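Local coordinates for protein glutamate--tRNA ligase (Methanothermobacter thermautotrophicus, PDB 3AII) that probably attaches glutamate to tRNA(Glu), activating it with ATP to Glu-AMP before transfer to the acceptor end, as a non-discriminating archaeal class I synthetase, at residues R142-A147 / G334-I339; Y148-A153 / T354-A359; R223-M228 / M254-A259. All coordinates share one frame; numbering follows the deposited sequence. Where two conformers were deposited one is given.

Interaction 1: residues R142-A147 / G334-I339; sequences RVDPEA and GAREGI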
loop_
_atom_site.group_PDB
_atom_site.type_symbol
_atom_site.label_atom_id
_atom_site.label_comp_id
_atom_site.label_asym_id
_atom_site.label_seq_id
_atom_site.Cartn_x
_atom_site.Cartn_y
_atom_site.Cartn_z
ATOM N N ARG A 142 -8.079 17.911 2.526
ATOM C CA ARG A 142 -7.218 16.738 2.380
ATOM C C ARG A 142 -7.885 15.612 1.603
ATOM O O ARG A 142 -7.463 14.460 1.684
ATOM C CB ARG A 142 -6.778 16.214 3.746
ATOM C CG ARG A 142 -6.205 17.284 4.664
ATOM C CD ARG A 142 -4.822 17.742 4.220
ATOM N NE ARG A 142 -4.472 19.046 4.780
ATOM C CZ ARG A 142 -4.199 19.266 6.064
ATOM N NH1 ARG A 142 -4.241 18.269 6.938
ATOM N NH2 ARG A 142 -3.892 20.488 6.475
ATOM N N VAL A 143 -8.932 15.939 0.860
ATOM C CA VAL A 143 -9.621 14.925 0.076
ATOM C C VAL A 143 -9.129 14.870 -1.365
ATOM O O VAL A 143 -9.094 15.884 -2.067
ATOM C CB VAL A 143 -11.127 15.170 0.055
ATOM C CG1 VAL A 143 -11.797 14.200 -0.908
ATOM C CG2 VAL A 143 -11.705 15.053 1.471
ATOM N N ASP A 144 -8.754 13.674 -1.800
ATOM C CA ASP A 144 -8.455 13.427 -3.201
ATOM C C ASP A 144 -9.676 12.769 -3.828
ATOM O O ASP A 144 -10.024 11.637 -3.498
ATOM C CB ASP A 144 -7.227 12.528 -3.329
ATOM C CG ASP A 144 -6.821 12.302 -4.764
ATOM O OD1 ASP A 144 -5.817 11.602 -4.990
ATOM O OD2 ASP A 144 -7.507 12.821 -5.666
ATOM N N PRO A 145 -10.356 13.495 -4.718
ATOM C CA PRO A 145 -11.620 13.041 -5.307
ATOM C C PRO A 145 -11.509 11.648 -5.925
ATOM O O PRO A 145 -12.470 10.886 -5.889
ATOM C CB PRO A 145 -11.877 14.074 -6.408
ATOM C CG PRO A 145 -11.132 15.269 -5.991
ATOM C CD PRO A 145 -9.919 14.787 -5.272
ATOM N N GLU A 146 -10.349 11.317 -6.480
ATOM C CA GLU A 146 -10.179 10.031 -7.146
ATOM C C GLU A 146 -10.160 8.856 -6.158
ATOM O O GLU A 146 -10.456 7.716 -6.525
ATOM C CB GLU A 146 -8.910 10.045 -8.013
ATOM C CG GLU A 146 -7.630 10.267 -7.217
ATOM C CD GLU A 146 -6.460 10.723 -8.072
ATOM O OE1 GLU A 146 -6.599 10.747 -9.315
ATOM O OE2 GLU A 146 -5.402 11.066 -7.494
ATOM N N ALA A 147 -9.829 9.139 -4.901
ATOM C CA ALA A 147 -9.688 8.085 -3.903
ATOM C C ALA A 147 -10.983 7.352 -3.570
ATOM O O ALA A 147 -10.952 6.202 -3.133
ATOM C CB ALA A 147 -9.049 8.638 -2.626
ATOM N N GLY A 334 2.438 13.703 0.383
ATOM C CA GLY A 334 3.687 14.013 -0.284
ATOM C C GLY A 334 3.751 13.384 -1.662
ATOM O O GLY A 334 4.284 13.975 -2.600
ATOM N N ALA A 335 3.200 12.178 -1.787
ATOM C CA ALA A 335 3.172 11.491 -3.072
ATOM C C ALA A 335 2.225 12.183 -4.048
ATOM O O ALA A 335 2.553 12.364 -5.221
ATOM C CB ALA A 335 2.786 10.021 -2.891
ATOM N N ARG A 336 1.046 12.568 -3.570
ATOM C CA ARG A 336 0.095 13.244 -4.439
ATOM C C ARG A 336 0.720 14.515 -5.006
ATOM O O ARG A 336 0.602 14.802 -6.196
ATOM C CB ARG A 336 -1.207 13.576 -3.702
ATOM C CG ARG A 336 -2.274 14.148 -4.626
ATOM C CD ARG A 336 -3.566 14.494 -3.907
ATOM N NE ARG A 336 -4.517 15.107 -4.831
ATOM C CZ ARG A 336 -5.578 15.816 -4.458
ATOM N NH1 ARG A 336 -5.828 16.009 -3.169
ATOM N NH2 ARG A 336 -6.387 16.336 -5.375
ATOM N N GLU A 337 1.392 15.272 -4.145
ATOM C CA GLU A 337 2.071 16.484 -4.580
ATOM C C GLU A 337 3.069 16.141 -5.683
ATOM O O GLU A 337 3.126 16.814 -6.714
ATOM C CB GLU A 337 2.772 17.163 -3.400
ATOM C CG GLU A 337 3.282 18.570 -3.701
ATOM C CD GLU A 337 3.808 19.287 -2.466
ATOM O OE1 GLU A 337 4.751 18.770 -1.824
ATOM O OE2 GLU A 337 3.281 20.373 -2.139
ATOM N N GLY A 338 3.840 15.080 -5.466
ATOM C CA GLY A 338 4.823 14.634 -6.438
ATOM C C GLY A 338 4.240 14.345 -7.811
ATOM O O GLY A 338 4.792 14.757 -8.828
ATOM N N ILE A 339 3.123 13.628 -7.845
ATOM C CA ILE A 339 2.470 13.301 -9.108
ATOM C C ILE A 339 2.005 14.561 -9.823
ATOM O O ILE A 339 2.095 14.662 -11.047
ATOM C CB ILE A 339 1.255 12.375 -8.891
ATOM C CG1 ILE A 339 1.699 11.063 -8.242
ATOM C CG2 ILE A 339 0.545 12.109 -10.204
ATOM C CD1 ILE A 339 0.551 10.204 -7.750
#
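One face of the Arg336 guanidinium carries the carboxylate of Asp144, laid almost flat against it: the two planes are 3° apart, and Asp144 CG lies 3.6 Å from Arg336 NE, off centre toward the rim of the group. Val143 O and Pro145 CD come in obliquely, the latter 3.9 Å from Arg336 NH2. Stacking has a price in directionality. Asp144 OD2 is 3.7 Å from Arg336 NH2, a long salt bridge in which the oxygen sits well out of the guanidinium plane, so attraction between charges carries it and no N-H is aimed at the acid. The hydrogen bond made across the contact is a weak one, from Arg336 NH1 to Val143 O at 3.4 Å with an angle of 133° at the hydrogen. Arg336 gets this far from its helix because CG is anti to the backbone N (chi1 -174°) and the chain stays extended from CG to NE. The acid is also engaged on its own side: Asp144 OD2 takes a weak capping bond from Glu146 N (3.3 Å), and Ala147 N closes the type I turn onto Asp144 O. Asp144 OD1 lies 2.6 Å from Glu146 OE2, a separation that suggests one of the two acids holds a proton. The indole N-H of Trp347 bonds that same Glu146 OE2, while the tryptophan side chain touches both Asp144 and Arg336. In the catalytic domain, the turn lies between strand 130-135 and helix 147-158, and a backbone bond ties Asp144 to Pro105 of the predicted HIGH region; across from it, Arg336 projects from helix 333-341, which comes before helix 355-360 in the chain.

Interaction 2: residues Y148-A153 / T354-A359; sequences YDMIPA and TLRAIA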
loop_
_atom_site.group_PDB
_atom_site.type_symbol
_atom_site.label_atom_id
_atom_site.label_comp_id
_atom_site.label_asym_id
_atom_site.label_seq_id
_atom_site.Cartn_x
_atom_site.Cartn_y
_atom_site.Cartn_z
ATOM N N TYR A 148 -12.128 8.010 -3.732
ATOM C CA TYR A 148 -13.384 7.353 -3.401
ATOM C C TYR A 148 -13.561 6.071 -4.204
ATOM O O TYR A 148 -14.074 5.075 -3.696
ATOM C CB TYR A 148 -14.581 8.274 -3.639
ATOM C CG TYR A 148 -14.634 9.446 -2.683
ATOM C CD1 TYR A 148 -15.105 9.288 -1.388
ATOM C CD2 TYR A 148 -14.197 10.700 -3.077
ATOM C CE1 TYR A 148 -15.155 10.361 -0.511
ATOM C CE2 TYR A 148 -14.238 11.771 -2.217
ATOM C CZ TYR A 148 -14.713 11.601 -0.938
ATOM O OH TYR A 148 -14.749 12.685 -0.090
ATOM N N ASP A 149 -13.156 6.109 -5.464
ATOM C CA ASP A 149 -13.238 4.910 -6.296
ATOM C C ASP A 149 -12.007 4.020 -6.170
ATOM O O ASP A 149 -12.108 2.797 -6.296
ATOM C CB ASP A 149 -13.467 5.284 -7.759
ATOM C CG ASP A 149 -14.863 5.832 -8.010
ATOM O OD1 ASP A 149 -15.806 5.449 -7.279
ATOM O OD2 ASP A 149 -15.013 6.649 -8.942
ATOM N N MET A 150 -10.848 4.623 -5.922
ATOM C CA MET A 150 -9.603 3.850 -5.878
ATOM C C MET A 150 -9.537 2.916 -4.671
ATOM O O MET A 150 -9.075 1.773 -4.777
ATOM C CB MET A 150 -8.364 4.754 -5.909
ATOM C CG MET A 150 -8.148 5.487 -7.220
ATOM S SD MET A 150 -6.566 6.357 -7.213
ATOM C CE MET A 150 -6.712 7.338 -5.724
ATOM N N ILE A 151 -10.000 3.404 -3.526
ATOM C CA ILE A 151 -9.924 2.628 -2.300
ATOM C C ILE A 151 -10.682 1.298 -2.364
ATOM O O ILE A 151 -10.132 0.261 -2.029
ATOM C CB ILE A 151 -10.329 3.486 -1.080
ATOM C CG1 ILE A 151 -9.189 4.465 -0.762
ATOM C CG2 ILE A 151 -10.640 2.595 0.125
ATOM C CD1 ILE A 151 -9.550 5.526 0.280
ATOM N N PRO A 152 -11.945 1.316 -2.799
ATOM C CA PRO A 152 -12.590 -0.002 -2.850
ATOM C C PRO A 152 -11.952 -0.937 -3.881
ATOM O O PRO A 152 -11.903 -2.150 -3.678
ATOM C CB PRO A 152 -14.044 0.324 -3.227
ATOM C CG PRO A 152 -14.072 1.792 -3.551
ATOM C CD PRO A 152 -12.907 2.425 -2.902
ATOM N N ALA A 153 -11.459 -0.384 -4.977
ATOM C CA ALA A 153 -10.772 -1.202 -5.971
ATOM C C ALA A 153 -9.525 -1.868 -5.358
ATOM O O ALA A 153 -9.236 -3.047 -5.624
ATOM C CB ALA A 153 -10.401 -0.355 -7.190
ATOM N N THR A 354 2.510 2.422 -2.844
ATOM C CA THR A 354 1.084 2.151 -3.000
ATOM C C THR A 354 0.856 0.696 -3.396
ATOM O O THR A 354 1.734 0.058 -3.982
ATOM C CB THR A 354 0.444 3.042 -4.078
ATOM O OG1 THR A 354 1.123 2.850 -5.321
ATOM C CG2 THR A 354 0.541 4.518 -3.689
ATOM N N LEU A 355 -0.320 0.168 -3.072
ATOM C CA LEU A 355 -0.685 -1.154 -3.581
ATOM C C LEU A 355 -0.660 -1.163 -5.114
ATOM O O LEU A 355 -0.273 -2.155 -5.735
ATOM C CB LEU A 355 -2.058 -1.567 -3.047
ATOM C CG LEU A 355 -2.126 -1.629 -1.512
ATOM C CD1 LEU A 355 -3.497 -2.169 -1.080
ATOM C CD2 LEU A 355 -1.001 -2.480 -0.946
ATOM N N ARG A 356 -1.063 -0.058 -5.731
ATOM C CA ARG A 356 -1.043 0.030 -7.194
ATOM C C ARG A 356 0.362 -0.106 -7.774
ATOM O O ARG A 356 0.572 -0.839 -8.748
ATOM C CB ARG A 356 -1.720 1.326 -7.665
ATOM C CG ARG A 356 -3.231 1.247 -7.500
ATOM C CD ARG A 356 -3.941 2.591 -7.297
ATOM N NE ARG A 356 -5.351 2.284 -7.071
ATOM C CZ ARG A 356 -6.300 2.381 -7.990
ATOM N NH1 ARG A 356 -6.020 2.853 -9.200
ATOM N NH2 ARG A 356 -7.541 2.025 -7.695
ATOM N N ALA A 357 1.332 0.578 -7.174
ATOM C CA ALA A 357 2.701 0.479 -7.655
ATOM C C ALA A 357 3.230 -0.940 -7.493
ATOM O O ALA A 357 3.846 -1.484 -8.418
ATOM C CB ALA A 357 3.602 1.470 -6.926
ATOM N N ILE A 358 3.015 -1.555 -6.332
ATOM C CA ILE A 358 3.577 -2.896 -6.153
ATOM C C ILE A 358 2.864 -3.946 -7.008
ATOM O O ILE A 358 3.506 -4.870 -7.524
ATOM C CB ILE A 358 3.698 -3.338 -4.680
ATOM C CG1 ILE A 358 2.340 -3.390 -3.991
ATOM C CG2 ILE A 358 4.635 -2.402 -3.921
ATOM C CD1 ILE A 358 2.408 -3.943 -2.577
ATOM N N ALA A 359 1.553 -3.796 -7.189
ATOM C CA ALA A 359 0.836 -4.683 -8.115
ATOM C C ALA A 359 1.383 -4.595 -9.536
ATOM O O ALA A 359 1.471 -5.605 -10.252
ATOM C CB ALA A 359 -0.664 -4.395 -8.104
#
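Arg356 reaches from the first turn of its helix to the flank of another and spreads its guanidinium over Met150. The thioether chain lies across one face of the group, at about a right angle to the arginine chain: Met150 CG stands 3.5 Å above the plane, toward the rim, and Met150 CB is 3.4 Å from Arg356 NH2. Farther out, Met150 SD is 4.1 Å from Arg356 CZ, so the sulfur is in the looser part of the overlap. With CG of Arg356 anti to its carbonyl carbon (chi1 -73°) and the chain extended from CG to NE, the flat end is carried clear of its own helix and onto the neighbouring one. There Arg356 NH2 gives a weak hydrogen bond to Met150 O, 3.3 Å long with an angle of 150° at the hydrogen. Ala153, one turn on, adds its methyl: Ala153 CB comes obliquely to within 3.8 Å of Arg356 NH2. The stronger polar grip on the guanidinium is the salt bridge from Arg356 NE to OD1 of Asp154, the residue just after Ala153. Aliphatic packing, a backbone carbonyl and a carboxylate thus all come from the same helix, and together they should limit how the guanidinium can turn. At the start of the arginine's helix, Thr354 is the N-cap, its OG1 accepting from Ala357 N at 2.9 Å. The contact is a surface bridge in the catalytic domain between helix 147-158, kinked at Pro152, and the start of helix 355-360. Next to it Leu355 packs on Trp157 and Leu158 of helix 147-158 and on Ala114 of helix 111-126, while Met150 touches Pro108 of the predicted HIGH region.

Interaction 3: residues R223-M228 / M254-A259; sequences REMFEM and MRIVEA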
loop_
_atom_site.group_PDB
_atom_site.type_symbol
_atom_site.label_atom_id
_atom_site.label_comp_id
_atom_site.label_asym_id
_atom_site.label_seq_id
_atom_site.Cartn_x
_atom_site.Cartn_y
_atom_site.Cartn_z
ATOM N N ARG A 223 -25.358 27.096 17.282
ATOM C CA ARG A 223 -26.054 27.463 16.057
ATOM C C ARG A 223 -25.344 28.624 15.379
ATOM O O ARG A 223 -25.294 28.717 14.147
ATOM C CB ARG A 223 -27.523 27.786 16.362
ATOM C CG ARG A 223 -28.315 26.527 16.681
ATOM C CD ARG A 223 -29.814 26.794 16.820
ATOM N NE ARG A 223 -30.552 25.533 16.880
ATOM C CZ ARG A 223 -31.426 25.213 17.828
ATOM N NH1 ARG A 223 -31.693 26.068 18.808
ATOM N NH2 ARG A 223 -32.040 24.039 17.792
ATOM N N GLU A 224 -24.726 29.474 16.187
ATOM C CA GLU A 224 -24.014 30.621 15.647
ATOM C C GLU A 224 -22.761 30.219 14.880
ATOM O O GLU A 224 -22.358 30.911 13.943
ATOM C CB GLU A 224 -23.636 31.585 16.764
ATOM C CG GLU A 224 -24.826 32.255 17.415
ATOM C CD GLU A 224 -24.408 33.107 18.593
ATOM O OE1 GLU A 224 -25.298 33.592 19.317
ATOM O OE2 GLU A 224 -23.183 33.277 18.786
ATOM N N MET A 225 -22.152 29.098 15.264
ATOM C CA MET A 225 -20.928 28.643 14.597
ATOM C C MET A 225 -21.109 28.501 13.095
ATOM O O MET A 225 -20.162 28.633 12.336
ATOM C CB MET A 225 -20.429 27.324 15.193
ATOM C CG MET A 225 -19.806 27.481 16.569
ATOM S SD MET A 225 -19.210 25.924 17.284
ATOM C CE MET A 225 -17.949 25.443 16.110
ATOM N N PHE A 226 -22.343 28.270 12.668
ATOM C CA PHE A 226 -22.620 28.023 11.271
ATOM C C PHE A 226 -22.491 29.267 10.402
ATOM O O PHE A 226 -22.501 29.166 9.170
ATOM C CB PHE A 226 -23.999 27.369 11.133
ATOM C CG PHE A 226 -24.002 25.933 11.559
ATOM C CD1 PHE A 226 -23.973 25.597 12.907
ATOM C CD2 PHE A 226 -23.962 24.918 10.611
ATOM C CE1 PHE A 226 -23.946 24.264 13.302
ATOM C CE2 PHE A 226 -23.936 23.595 10.999
ATOM C CZ PHE A 226 -23.926 23.267 12.349
ATOM N N GLU A 227 -22.341 30.429 11.040
ATOM C CA GLU A 227 -22.130 31.679 10.310
ATOM C C GLU A 227 -20.875 32.405 10.783
ATOM O O GLU A 227 -20.696 33.601 10.516
ATOM C CB GLU A 227 -23.343 32.598 10.452
ATOM C CG GLU A 227 -24.621 32.011 9.877
ATOM C CD GLU A 227 -24.559 31.850 8.373
ATOM O OE1 GLU A 227 -25.225 30.935 7.842
ATOM O OE2 GLU A 227 -23.840 32.635 7.720
ATOM N N MET A 228 -20.012 31.695 11.496
ATOM C CA MET A 228 -18.782 32.305 11.999
ATOM C C MET A 228 -17.596 31.961 11.113
ATOM O O MET A 228 -17.681 31.090 10.249
ATOM C CB MET A 228 -18.530 31.890 13.442
ATOM C CG MET A 228 -19.608 32.433 14.385
ATOM S SD MET A 228 -19.394 31.884 16.078
ATOM C CE MET A 228 -17.886 32.756 16.498
ATOM N N MET A 254 -15.564 19.790 17.319
ATOM C CA MET A 254 -16.070 20.461 16.106
ATOM C C MET A 254 -15.302 21.740 15.848
ATOM O O MET A 254 -15.034 22.495 16.789
ATOM C CB MET A 254 -17.543 20.872 16.261
ATOM C CG MET A 254 -18.567 19.786 16.248
ATOM S SD MET A 254 -18.755 19.161 14.543
ATOM C CE MET A 254 -20.113 18.009 14.711
ATOM N N ARG A 255 -14.988 21.997 14.577
ATOM C CA ARG A 255 -14.306 23.228 14.188
ATOM C C ARG A 255 -14.969 23.844 12.968
ATOM O O ARG A 255 -15.763 23.198 12.293
ATOM C CB ARG A 255 -12.836 22.959 13.885
ATOM C CG ARG A 255 -12.629 21.956 12.771
ATOM C CD ARG A 255 -11.176 21.748 12.425
ATOM N NE ARG A 255 -11.041 20.895 11.251
ATOM C CZ ARG A 255 -9.877 20.482 10.765
ATOM N NH1 ARG A 255 -9.842 19.709 9.688
ATOM N NH2 ARG A 255 -8.745 20.841 11.359
ATOM N N ILE A 256 -14.629 25.099 12.693
ATOM C CA ILE A 256 -15.164 25.790 11.530
ATOM C C ILE A 256 -14.076 25.827 10.462
ATOM O O ILE A 256 -12.955 26.230 10.750
ATOM C CB ILE A 256 -15.575 27.231 11.890
ATOM C CG1 ILE A 256 -16.637 27.234 13.002
ATOM C CG2 ILE A 256 -16.088 27.951 10.643
ATOM C CD1 ILE A 256 -16.866 28.600 13.660
ATOM N N VAL A 257 -14.404 25.386 9.248
ATOM C CA VAL A 257 -13.452 25.376 8.137
ATOM C C VAL A 257 -14.139 25.962 6.923
ATOM O O VAL A 257 -15.195 25.475 6.509
ATOM C CB VAL A 257 -13.003 23.944 7.785
ATOM C CG1 VAL A 257 -11.960 23.953 6.644
ATOM C CG2 VAL A 257 -12.468 23.229 9.021
ATOM N N GLU A 258 -13.557 27.010 6.352
ATOM C CA GLU A 258 -14.162 27.618 5.176
ATOM C C GLU A 258 -13.426 27.153 3.940
ATOM O O GLU A 258 -12.464 27.778 3.501
ATOM C CB GLU A 258 -14.141 29.141 5.284
ATOM C CG GLU A 258 -14.866 29.679 6.508
ATOM C CD GLU A 258 -14.863 31.198 6.549
ATOM O OE1 GLU A 258 -15.532 31.812 5.689
ATOM O OE2 GLU A 258 -14.193 31.779 7.433
ATOM N N ALA A 259 -13.863 26.028 3.396
ATOM C CA ALA A 259 -13.195 25.441 2.244
ATOM C C ALA A 259 -14.177 24.579 1.469
ATOM O O ALA A 259 -15.073 23.980 2.050
ATOM C CB ALA A 259 -11.992 24.603 2.690
#
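Ile256 pushes its branched side chain between Met225 and Met228, packing the turn after helix 215-224 onto the third strand of a four-stranded antiparallel sheet (188-191, 234-237, 252-256, 270-272). As in other class I synthetases for glutamate and glutamine, this region probably corresponds to the acceptor-binding domain inserted into the Rossmann fold. The two methionines meet the isoleucine differently. Met225 brings its methyl end, CE lying 3.8 Å from Ile256 CG1; the bend at chi3 (62°) turns that methyl toward the strand. Met228 uses the root of its chain instead, with CB 3.7 Å from Ile256 CD1, and its sulfur leads away. The branches of Ile256 also lie against backbone oxygens: CD1 is 3.6 Å from Met225 O, and CG2 is 3.5 Å from Met228 O. The latter carbonyl is satisfied by Arg269 NH1, so the methyl packs beside an oxygen already hydrogen-bonded. An alanine at Ile256 is likely to open a gap between the two methionines, taking the Ile256 contacts from Met225 CE and Met228 CB and giving the Met225 methyl more freedom to turn. Met225 also touches Val235 of the adjoining strand, so its chain spans two strands. The site is buried, and the Met225 side chain is about 11 Å from the zinc ion held by Cys191, Cys193, Cys208 and Cys210. Along the strand Met254 faces helix 172-184, packing on Tyr175, Tyr176 and Thr179, while Met254 O lies 4.2 Å from Met225 CE.

All three contacts belong to the catalytic region, but they fall into two places. Interactions 1 and 2 are neighbours, their centres 13 Å apart: 142-147 runs straight into 148-153 at the start of helix 147-158, and helices 333-341 and 355-360 follow each other, so the paired segments alternate along the chain. They touch where Val143 CG1 meets Tyr148 OH at 3.4 Å. Interaction 3, formed by residues between the two halves of both, is 26 Å from interaction 1 and 34 Å from interaction 2, centre to centre. The first two therefore join early and late parts of the catalytic fold near the predicted HIGH region, while the third lies within the zinc-bearing insertion, packing a helix end on its sheet.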